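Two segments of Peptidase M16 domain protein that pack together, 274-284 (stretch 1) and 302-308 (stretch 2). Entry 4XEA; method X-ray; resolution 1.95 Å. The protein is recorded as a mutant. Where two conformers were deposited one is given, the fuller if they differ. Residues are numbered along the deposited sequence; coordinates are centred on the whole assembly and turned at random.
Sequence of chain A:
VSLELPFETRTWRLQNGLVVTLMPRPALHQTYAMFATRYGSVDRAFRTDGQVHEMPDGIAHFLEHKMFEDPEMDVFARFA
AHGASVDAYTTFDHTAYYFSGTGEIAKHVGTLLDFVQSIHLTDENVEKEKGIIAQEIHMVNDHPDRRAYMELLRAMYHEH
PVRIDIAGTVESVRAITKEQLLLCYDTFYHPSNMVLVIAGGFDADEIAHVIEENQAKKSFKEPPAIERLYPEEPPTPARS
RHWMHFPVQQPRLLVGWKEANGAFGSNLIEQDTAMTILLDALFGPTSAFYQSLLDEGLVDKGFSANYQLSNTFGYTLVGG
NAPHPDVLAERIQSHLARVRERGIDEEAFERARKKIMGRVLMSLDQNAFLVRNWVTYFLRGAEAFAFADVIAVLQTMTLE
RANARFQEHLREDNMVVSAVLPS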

ATOM      1  N   ALA A 274      21.647  -4.297   9.016  1.00 42.73           N
ATOM      2  CA  ALA A 274      22.449  -3.199   9.484  1.00 44.04           C
ATOM      3  C   ALA A 274      22.173  -1.897   8.689  1.00 43.36           C
ATOM      4  O   ALA A 274      22.098  -0.826   9.273  1.00 44.51           O
HETATM    5  N   MSE A 275      22.020  -1.989   7.379  1.00 40.64           N
HETATM    6  CA  MSE A 275      21.706  -0.797   6.594  1.00 40.51           C
HETATM    7  C   MSE A 275      20.289  -0.261   6.899  1.00 41.37           C
HETATM    8  O   MSE A 275      20.044   0.952   6.841  1.00 42.76           O
ATOM      9  N   THR A 276      19.346  -1.146   7.193  1.00 40.97           N
ATOM     10  CA  THR A 276      17.975  -0.692   7.447  1.00 42.46           C
ATOM     11  C   THR A 276      18.036   0.242   8.668  1.00 44.59           C
ATOM     12  O   THR A 276      17.451   1.343   8.640  1.00 44.43           O
ATOM     13  N   ILE A 277      18.777  -0.180   9.705  1.00 44.03           N
ATOM     14  CA  ILE A 277      18.899   0.610  10.928  1.00 46.28           C
ATOM     15  C   ILE A 277      19.631   1.909  10.651  1.00 46.29           C
ATOM     16  O   ILE A 277      19.151   2.976  11.027  1.00 45.99           O
ATOM     17  N   LEU A 278      20.766   1.808   9.953  1.00 45.01           N
ATOM     18  CA  LEU A 278      21.602   2.980   9.660  1.00 45.61           C
ATOM     19  C   LEU A 278      20.909   4.058   8.835  1.00 45.01           C
ATOM     20  O   LEU A 278      20.994   5.240   9.158  1.00 45.26           O
ATOM     21  N   LEU A 279      20.235   3.644   7.774  1.00 43.26           N
ATOM     22  CA  LEU A 279      19.501   4.575   6.906  1.00 43.51           C
ATOM     23  C   LEU A 279      18.338   5.255   7.630  1.00 44.98           C
ATOM     24  O   LEU A 279      18.063   6.431   7.393  1.00 45.63           O
ATOM     25  N   ASP A 280      17.678   4.535   8.531  1.00 44.97           N
ATOM     26  CA  ASP A 280      16.639   5.147   9.349  1.00 47.31           C
ATOM     27  C   ASP A 280      17.230   6.210  10.276  1.00 48.81           C
ATOM     28  O   ASP A 280      16.649   7.306  10.407  1.00 47.91           O
ATOM     29  N   ALA A 281      18.386   5.893  10.882  1.00 47.99           N
ATOM     30  CA  ALA A 281      19.063   6.822  11.801  1.00 50.22           C
ATOM     31  C   ALA A 281      19.557   8.061  11.059  1.00 49.81           C
ATOM     32  O   ALA A 281      19.500   9.162  11.592  1.00 51.67           O
ATOM     33  N   LEU A 282      20.073   7.872   9.849  1.00 47.94           N
ATOM     34  CA  LEU A 282      20.626   8.977   9.062  1.00 47.85           C
ATOM     35  C   LEU A 282      19.536   9.830   8.413  1.00 48.89           C
ATOM     36  O   LEU A 282      19.643  11.054   8.372  1.00 48.08           O
ATOM     37  N   PHE A 283      18.509   9.168   7.867  1.00 47.71           N
ATOM     38  CA  PHE A 283      17.607   9.811   6.924  1.00 48.14           C
ATOM     39  C   PHE A 283      16.103   9.609   7.235  1.00 50.20           C
ATOM     40  O   PHE A 283      15.251  10.144   6.526  1.00 51.55           O
ATOM     41  N   GLY A 284      15.775   8.871   8.293  1.00 51.41           N
ATOM     42  CA  GLY A 284      14.407   8.408   8.531  1.00 52.78           C
ATOM     43  C   GLY A 284      13.458   9.515   8.896  1.00 55.02           C
ATOM     44  O   GLY A 284      13.894  10.641   9.227  1.00 56.68           O
ATOM     45  N   GLY A 302       7.494  11.976   0.764  1.00 60.85           N
ATOM     46  CA  GLY A 302       7.916  10.863  -0.106  1.00 58.63           C
ATOM     47  C   GLY A 302       9.435  10.662  -0.170  1.00 55.56           C
ATOM     48  O   GLY A 302       9.923   9.742  -0.810  1.00 54.00           O
ATOM     49  N   PHE A 303      10.185  11.528   0.497  1.00 55.92           N
ATOM     50  CA  PHE A 303      11.624  11.346   0.662  1.00 53.67           C
ATOM     51  C   PHE A 303      11.881   9.979   1.279  1.00 52.45           C
ATOM     52  O   PHE A 303      11.210   9.612   2.217  1.00 51.91           O
ATOM     53  N   SER A 304      12.861   9.236   0.778  1.00 50.64           N
ATOM     54  CA  SER A 304      13.134   7.904   1.335  1.00 49.72           C
ATOM     55  C   SER A 304      14.579   7.474   1.120  1.00 46.55           C
ATOM     56  O   SER A 304      15.262   8.008   0.257  1.00 45.81           O
ATOM     57  N   ALA A 305      15.020   6.520   1.932  1.00 45.15           N
ATOM     58  CA  ALA A 305      16.348   5.938   1.837  1.00 43.36           C
ATOM     59  C   ALA A 305      16.121   4.428   1.835  1.00 43.67           C
ATOM     60  O   ALA A 305      15.411   3.899   2.714  1.00 43.10           O
ATOM     61  N   ASN A 306      16.688   3.755   0.839  1.00 41.38           N
ATOM     62  CA  ASN A 306      16.491   2.327   0.630  1.00 41.29           C
ATOM     63  C   ASN A 306      17.816   1.648   0.297  1.00 39.43           C
ATOM     64  O   ASN A 306      18.733   2.270  -0.258  1.00 38.32           O
ATOM     65  N   TYR A 307      17.884   0.350   0.590  1.00 38.66           N
ATOM     66  CA  TYR A 307      19.105  -0.420   0.319  1.00 37.71           C
ATOM     67  C   TYR A 307      18.737  -1.665  -0.432  1.00 37.38           C
ATOM     68  O   TYR A 307      17.742  -2.328  -0.085  1.00 38.00           O
ATOM     69  N   GLN A 308      19.555  -2.041  -1.401  0.50 36.14           N
ATOM     70  CA  GLN A 308      19.302  -3.239  -2.184  0.50 35.92           C
ATOM     71  C   GLN A 308      20.575  -4.078  -2.205  0.50 35.24           C
ATOM     72  O   GLN A 308      21.603  -3.576  -2.605  0.50 33.95           O
TER

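The helix of stretch 1 lies alongside the strand of stretch 2, running nearly antiparallel to it at 162°, with the two axes 8.4 Å apart at their closest. No hydrogen bond passes between them; the contact is mainly between apolar side chains. Stretch 1 presents Met275, Leu279 and Phe283, spaced four residues apart and so aligned along one side, while stretch 2 answers with Phe303, just before the strand, and with Ala305 and Tyr307 within it, the alternate residues that an extended chain turns to the same side.

Phe303 points toward the helix with chi1 in t. Its CE2 comes 4.3 Å from Phe283 CB, and Phe283 O lies 3.9 Å from the same Phe303 CE2, at the ring edge and near its plane. A carbonyl oxygen is well placed there, since the edge of an aromatic ring carries the slightly positive hydrogens. Phe283 itself, an m rotamer, also points toward the strand.

Ser304 (chi1 p) points away, as expected from the alternation of a strand, and its OG sits 3.2 Å from Asn306 OD1 on that side of the strand.

Ala305 faces the helix where the backbones draw close: its CA is 6.1 Å from the CA of Leu279. A methyl group suits so narrow a gap, and it rests against Phe283 and Leu279, with Ala305 CB 3.9 Å from Phe283 CB and 4.1 Å from Leu279 CB. The Phe283 ring meets this methyl obliquely.

Asn306 (chi1 m) points away, leaving its amide on the exposed side, where a polar group is readily accommodated. Its backbone still takes part: Leu279, with chi1 m and chi2 t, places CD1 3.8 Å from Asn306 C. The same Leu279 CD1 lies 4.0 Å from Tyr307 CB, so one branched leucine side chain spans successive strand residues.

Tyr307 again points toward the helix, its chi1 in t, and has the largest area covered in this contact. Its ring offers a broad apolar face to Met275, a selenomethionine whose three chi angles are all m. Met275 CG sits 3.5 Å from the centroid of the Tyr307 ring and only 4° off the ring normal, a CH-pi contact; its closest ring atom is Tyr307 CZ, 3.6 Å from Met275 CG. The selenium follows more obliquely, with Met275 SE 4.9 Å from the centroid of the Tyr307 ring. Tyrosine serves both needs here, because its OH is hydrogen-bonded elsewhere in the structure while the ring packs on the helix.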

ATOM      1  CB  ALA A 274      23.927  -3.557   9.422  1.00 44.67           C
HETATM    2  CB  MSE A 275      21.869  -1.073   5.100  1.00 39.14           C
HETATM    3  CG  MSE A 275      23.303  -1.214   4.643  1.00 39.41           C
HETATM    4 SE   MSE A 275      24.376   0.317   5.048  0.76 46.08          SE
HETATM    5  CE  MSE A 275      23.494   1.597   3.827  1.00 38.32           C
ATOM      6  CB  THR A 276      17.013  -1.885   7.654  1.00 43.21           C
ATOM      7  OG1 THR A 276      17.024  -2.686   6.465  1.00 43.45           O
ATOM      8  CG2 THR A 276      15.586  -1.455   7.929  1.00 44.26           C
ATOM      9  CB  ILE A 277      19.616  -0.145  12.071  1.00 47.53           C
ATOM     10  CG1 ILE A 277      18.814  -1.373  12.481  1.00 49.55           C
ATOM     11  CG2 ILE A 277      19.798   0.787  13.277  1.00 48.05           C
ATOM     12  CD1 ILE A 277      19.664  -2.499  13.088  1.00 51.70           C
ATOM     13  CB  LEU A 278      22.904   2.537   8.984  1.00 44.54           C
ATOM     14  CG  LEU A 278      24.029   3.546   8.819  1.00 48.02           C
ATOM     15  CD1 LEU A 278      24.379   4.226  10.126  1.00 51.75           C
ATOM     16  CD2 LEU A 278      25.263   2.872   8.208  1.00 50.02           C
ATOM     17  CB  LEU A 279      19.028   3.865   5.643  1.00 41.53           C
ATOM     18  CG  LEU A 279      20.151   3.438   4.709  1.00 41.78           C
ATOM     19  CD1 LEU A 279      19.577   2.681   3.466  1.00 39.72           C
ATOM     20  CD2 LEU A 279      21.034   4.623   4.269  1.00 39.29           C
ATOM     21  CB  ASP A 280      15.841   4.123  10.172  1.00 47.86           C
ATOM     22  CG  ASP A 280      14.807   4.785  11.055  1.00 52.97           C
ATOM     23  OD1 ASP A 280      13.826   5.391  10.551  1.00 54.64           O
ATOM     24  OD2 ASP A 280      15.001   4.750  12.273  1.00 56.69           O
ATOM     25  CB  ALA A 281      20.259   6.110  12.521  1.00 50.01           C
ATOM     26  CB  LEU A 282      21.567   8.450   7.964  1.00 45.43           C
ATOM     27  CG  LEU A 282      22.923   7.913   8.467  1.00 46.36           C
ATOM     28  CD1 LEU A 282      23.678   7.108   7.411  1.00 43.99           C
ATOM     29  CD2 LEU A 282      23.830   9.019   8.986  1.00 48.96           C
ATOM     30  CB  PHE A 283      17.880   9.201   5.546  1.00 45.58           C
ATOM     31  CG  PHE A 283      19.273   9.411   5.019  1.00 45.88           C
ATOM     32  CD1 PHE A 283      19.741  10.691   4.741  1.00 48.32           C
ATOM     33  CD2 PHE A 283      20.092   8.315   4.692  1.00 45.19           C
ATOM     34  CE1 PHE A 283      21.019  10.876   4.216  1.00 48.00           C
ATOM     35  CE2 PHE A 283      21.348   8.507   4.143  1.00 44.22           C
ATOM     36  CZ  PHE A 283      21.806   9.784   3.908  1.00 47.28           C
ATOM     37  CB  PHE A 303      12.165  12.422   1.595  1.00 54.52           C
ATOM     38  CG  PHE A 303      13.659  12.388   1.764  1.00 54.04           C
ATOM     39  CD1 PHE A 303      14.490  12.839   0.744  1.00 52.24           C
ATOM     40  CD2 PHE A 303      14.235  11.922   2.949  1.00 55.33           C
ATOM     41  CE1 PHE A 303      15.875  12.836   0.888  1.00 51.99           C
ATOM     42  CE2 PHE A 303      15.642  11.915   3.115  1.00 54.55           C
ATOM     43  CZ  PHE A 303      16.461  12.366   2.078  1.00 52.82           C
ATOM     44  CB  SER A 304      12.200   6.852   0.726  1.00 50.11           C
ATOM     45  OG  SER A 304      12.552   6.667  -0.629  1.00 52.06           O
ATOM     46  CB  ALA A 305      17.188   6.333   2.993  1.00 43.17           C
ATOM     47  CB  ASN A 306      15.507   2.082  -0.524  1.00 42.13           C
ATOM     48  CG  ASN A 306      14.065   2.588  -0.199  1.00 48.06           C
ATOM     49  OD1 ASN A 306      13.626   3.612  -0.720  1.00 54.71           O
ATOM     50  ND2 ASN A 306      13.379   1.900   0.702  1.00 50.99           N
ATOM     51  CB  TYR A 307      19.697  -0.830   1.653  1.00 36.77           C
ATOM     52  CG  TYR A 307      21.012  -1.551   1.548  1.00 36.83           C
ATOM     53  CD1 TYR A 307      22.129  -0.917   1.064  1.00 35.39           C
ATOM     54  CD2 TYR A 307      21.157  -2.878   2.002  1.00 37.67           C
ATOM     55  CE1 TYR A 307      23.350  -1.582   0.948  1.00 34.90           C
ATOM     56  CE2 TYR A 307      22.394  -3.537   1.931  1.00 38.01           C
ATOM     57  CZ  TYR A 307      23.474  -2.900   1.413  1.00 35.45           C
ATOM     58  OH  TYR A 307      24.693  -3.541   1.321  1.00 36.11           O
ATOM     59  CB  GLN A 308      18.903  -2.840  -3.606  0.50 35.99           C
ATOM     60  CG  GLN A 308      18.570  -4.023  -4.503  0.50 37.36           C
ATOM     61  CD  GLN A 308      17.101  -4.434  -4.426  0.50 41.33           C
ATOM     62  OE1 GLN A 308      16.203  -3.605  -4.581  0.50 39.57           O
ATOM     63  NE2 GLN A 308      16.858  -5.725  -4.190  0.50 44.79           N
TER